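Beta-L-arabinobiosidase (Bacteroides thetaiotaomicron, PDB 5MQR) probably acts as a beta-L-arabinobiosidase in the breakdown of plant pectin by a gut bacterium, and may also have sialidase activity. Local coordinates at residues N84-Y89 with T109-Y114; D386-Y391 with M398-I403. All coordinates share one frame; numbering follows the deposited sequence.

Interaction 1: residues N84-Y89 with T109-Y114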
ATOM      1  N   ASN A  84      22.755 -22.247   4.329  1.00 32.29           N
ATOM      2  CA  ASN A  84      22.262 -23.330   5.175  1.00 34.64           C
ATOM      3  C   ASN A  84      21.374 -22.895   6.331  1.00 32.62           C
ATOM      4  O   ASN A  84      21.583 -23.312   7.480  1.00 31.43           O
ATOM      5  CB  ASN A  84      23.431 -24.175   5.685  1.00 38.52           C
ATOM      6  CG  ASN A  84      23.512 -25.469   4.961  1.00 43.37           C
ATOM      7  OD1 ASN A  84      23.035 -26.499   5.456  1.00 48.40           O
ATOM      8  ND2 ASN A  84      24.012 -25.416   3.726  1.00 46.02           N
ATOM      9  N   GLY A  85      20.418 -22.023   6.014  1.00 31.28           N
ATOM     10  CA  GLY A  85      19.494 -21.484   6.990  1.00 30.80           C
ATOM     11  C   GLY A  85      20.090 -20.493   7.975  1.00 30.72           C
ATOM     12  O   GLY A  85      19.448 -20.187   8.965  1.00 32.02           O
ATOM     13  N   GLN A  86      21.286 -19.961   7.725  1.00 30.40           N
ATOM     14  CA  GLN A  86      21.935 -19.046   8.685  1.00 30.17           C
ATOM     15  C   GLN A  86      22.561 -17.838   8.017  1.00 28.65           C
ATOM     16  O   GLN A  86      23.124 -17.970   6.932  1.00 28.35           O
ATOM     17  CB  GLN A  86      23.035 -19.764   9.491  1.00 31.45           C
ATOM     18  CG  GLN A  86      22.470 -20.753  10.495  1.00 32.86           C
ATOM     19  CD  GLN A  86      23.511 -21.549  11.259  1.00 34.13           C
ATOM     20  OE1 GLN A  86      23.291 -22.716  11.538  1.00 36.52           O
ATOM     21  NE2 GLN A  86      24.634 -20.930  11.609  1.00 34.41           N
ATOM     22  N   PHE A  87      22.510 -16.692   8.709  1.00 27.02           N
ATOM     23  CA  PHE A  87      23.264 -15.515   8.325  1.00 25.93           C
ATOM     24  C   PHE A  87      24.722 -15.706   8.706  1.00 26.03           C
ATOM     25  O   PHE A  87      25.014 -16.263   9.758  1.00 26.36           O
ATOM     26  CB  PHE A  87      22.769 -14.269   9.030  1.00 25.47           C
ATOM     27  CG  PHE A  87      21.377 -13.859   8.658  1.00 25.27           C
ATOM     28  CD1 PHE A  87      20.280 -14.310   9.393  1.00 25.31           C
ATOM     29  CD2 PHE A  87      21.165 -12.983   7.605  1.00 25.03           C
ATOM     30  CE1 PHE A  87      18.997 -13.904   9.072  1.00 24.95           C
ATOM     31  CE2 PHE A  87      19.895 -12.570   7.274  1.00 24.61           C
ATOM     32  CZ  PHE A  87      18.809 -13.029   7.999  1.00 24.98           C
ATOM     33  N   TYR A  88      25.621 -15.234   7.843  1.00 25.26           N
ATOM     34  CA  TYR A  88      27.034 -15.121   8.129  1.00 24.91           C
ATOM     35  C   TYR A  88      27.419 -13.656   7.943  1.00 24.57           C
ATOM     36  O   TYR A  88      27.154 -13.048   6.884  1.00 23.49           O
ATOM     37  CB  TYR A  88      27.832 -16.040   7.211  1.00 25.53           C
ATOM     38  CG  TYR A  88      27.612 -17.490   7.556  1.00 25.84           C
ATOM     39  CD1 TYR A  88      26.530 -18.176   7.055  1.00 25.78           C
ATOM     40  CD2 TYR A  88      28.458 -18.156   8.426  1.00 26.48           C
ATOM     41  CE1 TYR A  88      26.301 -19.494   7.405  1.00 26.45           C
ATOM     42  CE2 TYR A  88      28.239 -19.482   8.781  1.00 26.94           C
ATOM     43  CZ  TYR A  88      27.150 -20.146   8.267  1.00 26.85           C
ATOM     44  OH  TYR A  88      26.901 -21.465   8.586  1.00 27.82           O
ATOM     45  N   TYR A  89      28.055 -13.112   8.988  1.00 24.38           N
ATOM     46  CA  TYR A  89      28.348 -11.691   9.152  1.00 23.54           C
ATOM     47  C   TYR A  89      29.848 -11.609   9.415  1.00 24.30           C
ATOM     48  O   TYR A  89      30.347 -12.145  10.413  1.00 24.23           O
ATOM     49  CB  TYR A  89      27.541 -11.156  10.329  1.00 23.03           C
ATOM     50  CG  TYR A  89      27.546  -9.655  10.527  1.00 22.59           C
ATOM     51  CD1 TYR A  89      28.679  -8.994  10.970  1.00 22.82           C
ATOM     52  CD2 TYR A  89      26.391  -8.898  10.318  1.00 22.05           C
ATOM     53  CE1 TYR A  89      28.685  -7.633  11.167  1.00 22.40           C
ATOM     54  CE2 TYR A  89      26.376  -7.530  10.536  1.00 21.51           C
ATOM     55  CZ  TYR A  89      27.529  -6.901  10.953  1.00 21.92           C
ATOM     56  OH  TYR A  89      27.564  -5.541  11.146  1.00 21.34           O
ATOM     57  N   THR A 109      27.540 -15.803  13.265  1.00 30.90           N
ATOM     58  CA  THR A 109      26.429 -16.458  12.598  1.00 31.25           C
ATOM     59  C   THR A 109      25.130 -16.412  13.428  1.00 30.61           C
ATOM     60  O   THR A 109      25.181 -16.207  14.631  1.00 30.21           O
ATOM     61  CB  THR A 109      26.834 -17.877  12.149  1.00 32.58           C
ATOM     62  OG1 THR A 109      25.826 -18.377  11.262  1.00 34.72           O
ATOM     63  CG2 THR A 109      27.005 -18.830  13.310  1.00 33.21           C
ATOM     64  N   SER A 110      23.982 -16.546  12.751  1.00 30.20           N
ATOM     65  CA  SER A 110      22.647 -16.500  13.379  1.00 30.60           C
ATOM     66  C   SER A 110      21.622 -17.305  12.571  1.00 31.81           C
ATOM     67  O   SER A 110      21.598 -17.217  11.350  1.00 31.30           O
ATOM     68  CB  SER A 110      22.198 -15.039  13.502  1.00 29.49           C
ATOM     69  OG  SER A 110      20.932 -14.891  14.127  1.00 28.63           O
ATOM     70  N   LYS A 111      20.776 -18.077  13.247  1.00 34.65           N
ATOM     71  CA  LYS A 111      19.617 -18.721  12.588  1.00 37.37           C
ATOM     72  C   LYS A 111      18.536 -17.706  12.180  1.00 35.77           C
ATOM     73  O   LYS A 111      17.958 -17.832  11.110  1.00 36.64           O
ATOM     74  CB  LYS A 111      18.994 -19.794  13.475  1.00 41.08           C
ATOM     75  CG  LYS A 111      19.920 -20.985  13.737  1.00 45.54           C
ATOM     76  CD  LYS A 111      19.650 -21.697  15.077  1.00 49.12           C
ATOM     77  CE  LYS A 111      20.923 -21.852  15.927  1.00 51.18           C
ATOM     78  NZ  LYS A 111      20.789 -22.893  16.994  1.00 53.34           N
ATOM     79  N   ASP A 112      18.293 -16.691  13.011  1.00 33.57           N
ATOM     80  CA  ASP A 112      17.137 -15.783  12.845  1.00 31.62           C
ATOM     81  C   ASP A 112      17.469 -14.324  12.505  1.00 29.80           C
ATOM     82  O   ASP A 112      16.572 -13.563  12.159  1.00 29.56           O
ATOM     83  CB  ASP A 112      16.212 -15.847  14.080  1.00 31.49           C
ATOM     84  CG  ASP A 112      16.905 -15.406  15.397  1.00 32.20           C
ATOM     85  OD1 ASP A 112      18.067 -14.938  15.417  1.00 31.12           O
ATOM     86  OD2 ASP A 112      16.266 -15.532  16.448  1.00 33.25           O
ATOM     87  N   GLY A 113      18.737 -13.942  12.576  1.00 28.56           N
ATOM     88  CA  GLY A 113      19.157 -12.549  12.410  1.00 27.61           C
ATOM     89  C   GLY A 113      19.139 -11.685  13.675  1.00 27.04           C
ATOM     90  O   GLY A 113      19.626 -10.550  13.639  1.00 26.44           O
ATOM     91  N   TYR A 114      18.602 -12.207  14.782  1.00 26.86           N
ATOM     92  CA  TYR A 114      18.468 -11.466  16.055  1.00 27.51           C
ATOM     93  C   TYR A 114      19.456 -11.903  17.147  1.00 28.73           C
ATOM     94  O   TYR A 114      19.984 -11.067  17.890  1.00 28.95           O
ATOM     95  CB  TYR A 114      17.032 -11.596  16.598  1.00 27.30           C
ATOM     96  CG  TYR A 114      16.010 -10.894  15.740  1.00 26.42           C
ATOM     97  CD1 TYR A 114      15.498 -11.503  14.598  1.00 26.12           C
ATOM     98  CD2 TYR A 114      15.593  -9.594  16.039  1.00 25.84           C
ATOM     99  CE1 TYR A 114      14.582 -10.840  13.787  1.00 25.69           C
ATOM    100  CE2 TYR A 114      14.671  -8.935  15.241  1.00 25.08           C
ATOM    101  CZ  TYR A 114      14.172  -9.558  14.118  1.00 25.11           C
ATOM    102  OH  TYR A 114      13.241  -8.909  13.339  1.00 24.78           O
TER

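Interaction 2: residues D386-Y391 with M398-I403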
ATOM      1  N   ASP A 386      12.812 -10.909   3.661  1.00 23.68           N
ATOM      2  CA  ASP A 386      13.015  -9.504   3.935  1.00 23.81           C
ATOM      3  C   ASP A 386      14.428  -9.073   3.535  1.00 23.65           C
ATOM      4  O   ASP A 386      15.267  -9.908   3.139  1.00 23.95           O
ATOM      5  CB  ASP A 386      12.752  -9.211   5.425  1.00 24.29           C
ATOM      6  CG  ASP A 386      11.303  -9.458   5.834  1.00 24.90           C
ATOM      7  OD1 ASP A 386      10.378  -9.244   5.038  1.00 25.56           O
ATOM      8  OD2 ASP A 386      11.073  -9.846   6.983  1.00 26.19           O
ATOM      9  N   LEU A 387      14.661  -7.763   3.647  1.00 23.28           N
ATOM     10  CA  LEU A 387      15.917  -7.113   3.285  1.00 23.45           C
ATOM     11  C   LEU A 387      16.773  -6.919   4.527  1.00 23.53           C
ATOM     12  O   LEU A 387      16.361  -6.193   5.449  1.00 24.01           O
ATOM     13  CB  LEU A 387      15.653  -5.748   2.656  1.00 22.97           C
ATOM     14  CG  LEU A 387      16.837  -4.792   2.430  1.00 22.87           C
ATOM     15  CD1 LEU A 387      17.871  -5.416   1.523  1.00 23.06           C
ATOM     16  CD2 LEU A 387      16.346  -3.491   1.825  1.00 22.37           C
ATOM     17  N   TRP A 388      17.952  -7.547   4.541  1.00 22.86           N
ATOM     18  CA  TRP A 388      18.869  -7.451   5.656  1.00 22.75           C
ATOM     19  C   TRP A 388      20.140  -6.797   5.180  1.00 22.58           C
ATOM     20  O   TRP A 388      20.740  -7.225   4.170  1.00 23.04           O
ATOM     21  CB  TRP A 388      19.177  -8.825   6.203  1.00 23.22           C
ATOM     22  CG  TRP A 388      18.053  -9.507   6.867  1.00 22.98           C
ATOM     23  CD1 TRP A 388      17.075 -10.212   6.270  1.00 23.36           C
ATOM     24  CD2 TRP A 388      17.827  -9.614   8.270  1.00 23.24           C
ATOM     25  NE1 TRP A 388      16.219 -10.736   7.211  1.00 23.46           N
ATOM     26  CE2 TRP A 388      16.671 -10.389   8.450  1.00 23.43           C
ATOM     27  CE3 TRP A 388      18.490  -9.136   9.392  1.00 22.94           C
ATOM     28  CZ2 TRP A 388      16.165 -10.693   9.710  1.00 23.69           C
ATOM     29  CZ3 TRP A 388      17.989  -9.439  10.633  1.00 23.21           C
ATOM     30  CH2 TRP A 388      16.841 -10.205  10.786  1.00 23.55           C
ATOM     31  N   VAL A 389      20.537  -5.753   5.898  1.00 21.91           N
ATOM     32  CA  VAL A 389      21.694  -4.955   5.548  1.00 22.15           C
ATOM     33  C   VAL A 389      22.571  -4.798   6.773  1.00 21.75           C
ATOM     34  O   VAL A 389      22.089  -4.401   7.840  1.00 20.99           O
ATOM     35  CB  VAL A 389      21.303  -3.537   5.051  1.00 22.59           C
ATOM     36  CG1 VAL A 389      22.543  -2.771   4.621  1.00 23.04           C
ATOM     37  CG2 VAL A 389      20.357  -3.630   3.850  1.00 23.15           C
ATOM     38  N   SER A 390      23.854  -5.096   6.589  1.00 21.67           N
ATOM     39  CA  SER A 390      24.880  -4.880   7.588  1.00 21.51           C
ATOM     40  C   SER A 390      25.493  -3.482   7.436  1.00 21.62           C
ATOM     41  O   SER A 390      25.502  -2.911   6.348  1.00 22.12           O
ATOM     42  CB  SER A 390      25.957  -5.970   7.481  1.00 21.96           C
ATOM     43  OG  SER A 390      26.779  -5.817   6.323  1.00 21.79           O
ATOM     44  N   TYR A 391      25.985  -2.940   8.547  1.00 21.38           N
ATOM     45  CA  TYR A 391      26.645  -1.623   8.610  1.00 20.91           C
ATOM     46  C   TYR A 391      27.333  -1.453   9.984  1.00 20.95           C
ATOM     47  O   TYR A 391      27.039  -2.192  10.917  1.00 20.15           O
ATOM     48  CB  TYR A 391      25.654  -0.481   8.377  1.00 20.26           C
ATOM     49  CG  TYR A 391      24.447  -0.458   9.287  1.00 20.00           C
ATOM     50  CD1 TYR A 391      23.343  -1.258   9.029  1.00 19.58           C
ATOM     51  CD2 TYR A 391      24.377   0.412  10.387  1.00 19.98           C
ATOM     52  CE1 TYR A 391      22.219  -1.231   9.843  1.00 19.38           C
ATOM     53  CE2 TYR A 391      23.241   0.434  11.220  1.00 19.84           C
ATOM     54  CZ  TYR A 391      22.167  -0.403  10.937  1.00 19.71           C
ATOM     55  OH  TYR A 391      21.017  -0.405  11.722  1.00 19.86           O
HETATM   56  N   MSE A 398      29.009  -2.859  15.601  1.00 22.77           N
HETATM   57  CA  MSE A 398      28.495  -3.577  14.426  1.00 22.52           C
HETATM   58  C   MSE A 398      27.010  -3.777  14.595  1.00 22.33           C
HETATM   59  O   MSE A 398      26.522  -4.164  15.680  1.00 21.90           O
HETATM   60  CB  MSE A 398      29.220  -4.899  14.184  1.00 23.08           C
HETATM   61  CG  MSE A 398      30.740  -4.812  14.144  1.00 23.62           C
HETATM   62 SE   MSE A 398      31.346  -3.383  12.964  1.00 24.36          SE
HETATM   63  CE  MSE A 398      30.636  -4.115  11.287  1.00 23.95           C
ATOM     64  N   TRP A 399      26.279  -3.477  13.522  1.00 21.59           N
ATOM     65  CA  TRP A 399      24.822  -3.536  13.496  1.00 21.57           C
ATOM     66  C   TRP A 399      24.308  -4.318  12.275  1.00 21.64           C
ATOM     67  O   TRP A 399      25.024  -4.509  11.271  1.00 21.17           O
ATOM     68  CB  TRP A 399      24.242  -2.120  13.404  1.00 21.14           C
ATOM     69  CG  TRP A 399      24.330  -1.318  14.620  1.00 20.85           C
ATOM     70  CD1 TRP A 399      25.428  -0.678  15.102  1.00 21.36           C
ATOM     71  CD2 TRP A 399      23.260  -1.002  15.504  1.00 20.75           C
ATOM     72  NE1 TRP A 399      25.108   0.023  16.233  1.00 21.30           N
ATOM     73  CE2 TRP A 399      23.788  -0.171  16.518  1.00 20.83           C
ATOM     74  CE3 TRP A 399      21.904  -1.340  15.541  1.00 20.53           C
ATOM     75  CZ2 TRP A 399      23.023   0.308  17.565  1.00 21.13           C
ATOM     76  CZ3 TRP A 399      21.130  -0.864  16.600  1.00 21.02           C
ATOM     77  CH2 TRP A 399      21.695  -0.044  17.599  1.00 21.14           C
ATOM     78  N   ILE A 400      23.052  -4.734  12.371  1.00 21.88           N
ATOM     79  CA  ILE A 400      22.287  -5.207  11.215  1.00 22.54           C
ATOM     80  C   ILE A 400      20.881  -4.568  11.260  1.00 22.29           C
ATOM     81  O   ILE A 400      20.396  -4.224  12.318  1.00 21.73           O
ATOM     82  CB  ILE A 400      22.258  -6.767  11.152  1.00 23.14           C
ATOM     83  CG1 ILE A 400      22.064  -7.266   9.711  1.00 23.32           C
ATOM     84  CG2 ILE A 400      21.191  -7.375  12.090  1.00 23.54           C
ATOM     85  CD1 ILE A 400      22.317  -8.765   9.515  1.00 23.86           C
ATOM     86  N   SER A 401      20.260  -4.373  10.106  1.00 22.78           N
ATOM     87  CA  SER A 401      18.870  -3.936  10.059  1.00 23.38           C
ATOM     88  C   SER A 401      18.082  -4.878   9.191  1.00 23.64           C
ATOM     89  O   SER A 401      18.528  -5.283   8.124  1.00 23.12           O
ATOM     90  CB  SER A 401      18.720  -2.498   9.553  1.00 23.72           C
ATOM     91  OG  SER A 401      18.901  -1.556  10.610  1.00 24.20           O
ATOM     92  N   ARG A 402      16.908  -5.238   9.683  1.00 24.55           N
ATOM     93  CA  ARG A 402      15.931  -5.987   8.917  1.00 25.49           C
ATOM     94  C   ARG A 402      14.864  -5.005   8.429  1.00 24.35           C
ATOM     95  O   ARG A 402      14.278  -4.289   9.222  1.00 24.17           O
ATOM     96  CB  ARG A 402      15.295  -7.036   9.797  1.00 26.83           C
ATOM     97  CG  ARG A 402      14.214  -7.840   9.110  1.00 28.75           C
ATOM     98  CD  ARG A 402      13.298  -8.375  10.179  1.00 31.03           C
ATOM     99  NE  ARG A 402      12.387  -9.373   9.675  1.00 33.47           N
ATOM    100  CZ  ARG A 402      11.368  -9.891  10.360  1.00 35.15           C
ATOM    101  NH1 ARG A 402      11.079  -9.481  11.590  1.00 35.03           N
ATOM    102  NH2 ARG A 402      10.609 -10.818   9.773  1.00 37.18           N
ATOM    103  N   ILE A 403      14.607  -5.021   7.133  1.00 23.82           N
ATOM    104  CA  ILE A 403      13.595  -4.171   6.509  1.00 24.03           C
ATOM    105  C   ILE A 403      12.541  -5.082   5.859  1.00 24.21           C
ATOM    106  O   ILE A 403      12.873  -5.840   4.945  1.00 24.43           O
ATOM    107  CB  ILE A 403      14.237  -3.239   5.478  1.00 23.42           C
ATOM    108  CG1 ILE A 403      15.264  -2.345   6.190  1.00 23.32           C
ATOM    109  CG2 ILE A 403      13.178  -2.422   4.756  1.00 23.09           C
ATOM    110  CD1 ILE A 403      16.454  -1.983   5.339  1.00 23.71           C
TER

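Interaction 1: residues N84-Y89 with T109-Y114
F87 and S110 form an antiparallel hydrogen-bonded pair between the two middle strands of a four-stranded propeller blade, with Y88 and T109 as the next, non-hydrogen-bonded pair. F87 N donates to S110 O (2.8 Å), and S110 N donates to F87 O (3.2 Å). F87 O also takes a bond from T109 OG1 (2.7 Å), which comes in from the opposite face of the carbonyl plane, so two donors grip this one oxygen. T109 puts OG1 there by turning it anti to the backbone N (chi1 -168°). The same hydroxyl accepts from Q86 NE2 (2.8 Å), lying practically in the amide plane, while the Y88 ring covers it with one face, CE2 standing 3.6 Å from OG1. Where the strand ends, the F87 ring packs on the G113 backbone (CE1 to N, 3.5 Å). S110 OG accepts from G113 N (2.9 Å) in an ST motif and also bonds Q115 O; D112 OD1 accepts from Y114 N in an Asx turn. W116 packs on both F87 and S110. S110, D112, G113 and W116 spell Ser-X-Asp-Gly-X-X-Trp, a shortened variant resembling the Asp-box of sialidase propellers, the turn that follows the third strand of a blade.

Interaction 2: residues D386-Y391 with M398-I403
R402 lies over one face of the W388 indole, its neighbour across a tight antiparallel hairpin, strands 387-393 and 397-403, whose second strand pairs with the N-terminal strand 52-57. That pairing is consistent with the Velcro-like closure of a beta propeller, chain start joined to the last blade. Six backbone hydrogen bonds hold the hairpin, two each at L387-I403, V389-S401 and Y391-W399.

On the face bearing W388, S390, I400 and R402, the arginine chain runs extended over the indole. Its CB sits 3.5 Å from the centroid of the W388 six-membered ring, almost on the ring normal, and CG follows at 3.5 Å from CZ2. The guanidinium plane is tilted 21° from the indole plane, and D386 reaches it from the hairpin's start. D386 OD2 takes weak bonds from both R402 NE and NH2, 3.0 Å each, in a salt bridge with the carboxylate and guanidinium planes 53° apart. R402 NH1 turns to Y114 OH and A426 O, while W388 NE1 bonds D384. I400 CD1 touches the same indole at CE3 (3.8 Å).

The other face carries L387, V389, Y391, W399, S401 and I403. L387 and I403 lie side by side, CD2 to CD1 3.8 Å. With CG between the backbone N and the carbonyl carbon (chi1 55°), Y391 leans over its strand partner. W399 CB lies over the tyrosine ring, 3.8 Å from its centroid; the indole itself is nearly parallel to that ring but slid aside, so they barely overlap. This lean carries the phenol to S401, where Y391 OH and S401 OG share a hydrogen bond of 2.7 Å; H352 ND1 also bonds Y391 OH, and N53 ND2 bonds S401 OG.

Interaction 1 belongs to the first complete blade and interaction 2 to the closing hairpin, yet their centres lie only 12 Å apart. Side chains from interaction 1 tie the two together: Y89 OH probably bonds W399 O (2.7 Å), and Y114 OH probably bonds R402 NH1 (2.8 Å) while also meeting H52 ND1. Y114 follows directly on G113 in the Asp-box-like turn, so that turn is coupled to the arginine stacked on W388. The F87 and W388 rings also meet, with planes inclined at about 55°. Around the pair, the side chains of Y88 and S390 each lie about 9 Å from a bound calcium, and the side chain of R402 is about 9 Å from a bound HEPES molecule.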